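Local coordinates for penicillin-binding protein 2 (Pbp2) (Helicobacter pylori, PDB 5LP5) that probably builds cell-wall peptidoglycan as a penicillin-sensitive transpeptidase and forms a core cell-shape complex with MreC, at residues T331-P336 against F371-L376. Residues are numbered along the deposited sequence; the frame is centred on the assembly and turned at random.
Sequences TTIPTP and FYKFGL
The ring of Phe374 is the flat group of this contact. At its edge, near the ring plane, sits the methyl CG2 of Thr331, 3.9 Å from Phe374 CZ. Ile333 comes at the ring obliquely, its CD1 lying 3.5 Å from Phe374 CE2, while its CG2 stays near Phe374 CZ. Beyond the two segments, Leu325, Ile327 and Tyr370 also touch the ring, which is buried. CG of Phe374 stands anti to its own carbonyl carbon (chi1 -73°), so that the ring reaches out from helix 369-377 toward the strand. Ile333 holds CG1 in the crowded position between backbone N and carbonyl carbon (chi1 65°); with CD1 extended beyond, the branch reaches tip to tip toward the side chains of Lys373 and Phe374. There CD1 rests between the two, with Lys373 CD 3.6 Å from Ile333 CD1. Beyond CG the lysine chain is fully extended, its methylenes running past that methyl to deliver the amino group to the strand backbone. Lys373 NZ donates a hydrogen bond of 2.6 Å to Pro334 O, arriving in the carbonyl plane with a C=O...N angle of 148°. The amino group also lies beside the proline ring, Pro334 CG being 3.8 Å from Lys373 NZ. Strand 333-334 pairs with strand 356-357 through backbone bonds between Ile333 and Ser357, and Thr331 turns its hydroxyl to Thr328 N, keeping its methyl for the aromatic edge. The contact thus joins a short antiparallel strand pair to a helix at the surface of the transpeptidase domain. Its chemistry is divided: methyls of Thr331 and Ile333 meet the Phe374 ring in an apolar part, and beside it a lysine, probably charged, would polarise the strand carbonyl that accepts its bond.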
loop_
_atom_site.group_PDB
_atom_site.type_symbol
_atom_site.label_atom_id
_atom_site.label_comp_id
_atom_site.label_asym_id
_atom_site.label_seq_id
_atom_site.Cartn_x
_atom_site.Cartn_y
_atom_site.Cartn_z
ATOM N N THR A 331 -11.767 53.478 -29.560
ATOM C CA THR A 331 -12.016 54.728 -28.869
ATOM C C THR A 331 -10.767 55.128 -28.105
ATOM O O THR A 331 -10.331 54.443 -27.168
ATOM C CB THR A 331 -13.187 54.591 -27.907
ATOM O OG1 THR A 331 -14.315 54.059 -28.629
ATOM C CG2 THR A 331 -13.520 55.937 -27.272
ATOM N N THR A 332 -10.175 56.226 -28.548
ATOM C CA THR A 332 -8.927 56.709 -27.990
ATOM C C THR A 332 -9.243 57.930 -27.132
ATOM O O THR A 332 -10.048 58.780 -27.526
ATOM C CB THR A 332 -7.940 57.099 -29.114
ATOM O OG1 THR A 332 -7.911 56.077 -30.117
ATOM C CG2 THR A 332 -6.534 57.311 -28.561
ATOM N N ILE A 333 -8.630 58.006 -25.955
ATOM C CA ILE A 333 -8.799 59.167 -25.071
ATOM C C ILE A 333 -7.465 59.546 -24.425
ATOM O O ILE A 333 -6.565 58.717 -24.332
ATOM C CB ILE A 333 -9.855 58.906 -23.974
ATOM C CG1 ILE A 333 -9.387 57.790 -23.017
ATOM C CG2 ILE A 333 -11.200 58.558 -24.607
ATOM C CD1 ILE A 333 -10.318 57.523 -21.845
ATOM N N PRO A 334 -7.330 60.806 -23.990
ATOM C CA PRO A 334 -6.084 61.255 -23.347
ATOM C C PRO A 334 -5.825 60.631 -21.961
ATOM O O PRO A 334 -6.717 60.568 -21.126
ATOM C CB PRO A 334 -6.248 62.782 -23.257
ATOM C CG PRO A 334 -7.703 63.048 -23.436
ATOM C CD PRO A 334 -8.269 61.916 -24.238
ATOM N N THR A 335 -4.595 60.182 -21.738
ATOM C CA THR A 335 -4.235 59.439 -20.533
ATOM C C THR A 335 -3.074 60.102 -19.789
ATOM O O THR A 335 -1.911 59.730 -19.972
ATOM C CB THR A 335 -3.870 57.984 -20.882
ATOM O OG1 THR A 335 -4.999 57.355 -21.498
ATOM C CG2 THR A 335 -3.493 57.180 -19.638
ATOM N N PRO A 336 -3.390 61.087 -18.944
ATOM C CA PRO A 336 -2.397 61.767 -18.117
ATOM C C PRO A 336 -1.957 60.932 -16.918
ATOM O O PRO A 336 -2.518 59.851 -16.679
ATOM C CB PRO A 336 -3.134 63.017 -17.644
ATOM C CG PRO A 336 -4.568 62.639 -17.675
ATOM C CD PRO A 336 -4.723 61.696 -18.825
ATOM N N PHE A 371 -9.417 53.178 -17.609
ATOM C CA PHE A 371 -10.431 52.469 -16.824
ATOM C C PHE A 371 -11.020 53.372 -15.765
ATOM O O PHE A 371 -12.202 53.274 -15.465
ATOM C CB PHE A 371 -9.849 51.188 -16.200
ATOM C CG PHE A 371 -9.333 50.210 -17.224
ATOM C CD1 PHE A 371 -10.207 49.376 -17.911
ATOM C CD2 PHE A 371 -7.986 50.146 -17.525
ATOM C CE1 PHE A 371 -9.747 48.494 -18.866
ATOM C CE2 PHE A 371 -7.527 49.268 -18.479
ATOM C CZ PHE A 371 -8.405 48.446 -19.154
ATOM N N TYR A 372 -10.212 54.258 -15.201
ATOM C CA TYR A 372 -10.749 55.289 -14.315
ATOM C C TYR A 372 -11.835 56.118 -15.024
ATOM O O TYR A 372 -12.918 56.348 -14.482
ATOM C CB TYR A 372 -9.642 56.227 -13.804
ATOM C CG TYR A 372 -8.675 55.636 -12.784
ATOM C CD1 TYR A 372 -9.105 54.732 -11.808
ATOM C CD2 TYR A 372 -7.333 56.018 -12.773
ATOM C CE1 TYR A 372 -8.220 54.205 -10.881
ATOM C CE2 TYR A 372 -6.447 55.499 -11.844
ATOM C CZ TYR A 372 -6.896 54.596 -10.902
ATOM O OH TYR A 372 -6.015 54.076 -9.987
ATOM N N LYS A 373 -11.541 56.559 -16.242
ATOM C CA LYS A 373 -12.433 57.466 -16.967
ATOM C C LYS A 373 -13.759 56.822 -17.352
ATOM O O LYS A 373 -14.820 57.377 -17.057
ATOM C CB LYS A 373 -11.742 58.036 -18.208
ATOM C CG LYS A 373 -10.925 59.277 -17.895
ATOM C CD LYS A 373 -10.344 59.862 -19.166
ATOM C CE LYS A 373 -9.465 61.070 -18.894
ATOM N NZ LYS A 373 -8.860 61.610 -20.147
ATOM N N PHE A 374 -13.711 55.665 -18.010
ATOM C CA PHE A 374 -14.951 54.992 -18.414
ATOM C C PHE A 374 -15.674 54.402 -17.200
ATOM O O PHE A 374 -16.883 54.153 -17.251
ATOM C CB PHE A 374 -14.694 53.922 -19.485
ATOM C CG PHE A 374 -14.382 54.495 -20.847
ATOM C CD1 PHE A 374 -15.394 54.987 -21.669
ATOM C CD2 PHE A 374 -13.066 54.551 -21.310
ATOM C CE1 PHE A 374 -15.095 55.526 -22.922
ATOM C CE2 PHE A 374 -12.765 55.077 -22.565
ATOM C CZ PHE A 374 -13.780 55.565 -23.374
ATOM N N GLY A 375 -14.927 54.201 -16.113
ATOM C CA GLY A 375 -15.483 53.725 -14.849
ATOM C C GLY A 375 -16.443 54.730 -14.243
ATOM O O GLY A 375 -17.389 54.353 -13.543
ATOM N N LEU A 376 -16.189 56.013 -14.508
ATOM C CA LEU A 376 -17.106 57.096 -14.122
ATOM C C LEU A 376 -18.488 56.932 -14.773
ATOM O O LEU A 376 -19.521 57.246 -14.168
ATOM C CB LEU A 376 -16.519 58.464 -14.504
ATOM C CG LEU A 376 -15.251 58.886 -13.764
ATOM C CD1 LEU A 376 -14.579 60.057 -14.460
ATOM C CD2 LEU A 376 -15.559 59.224 -12.317
#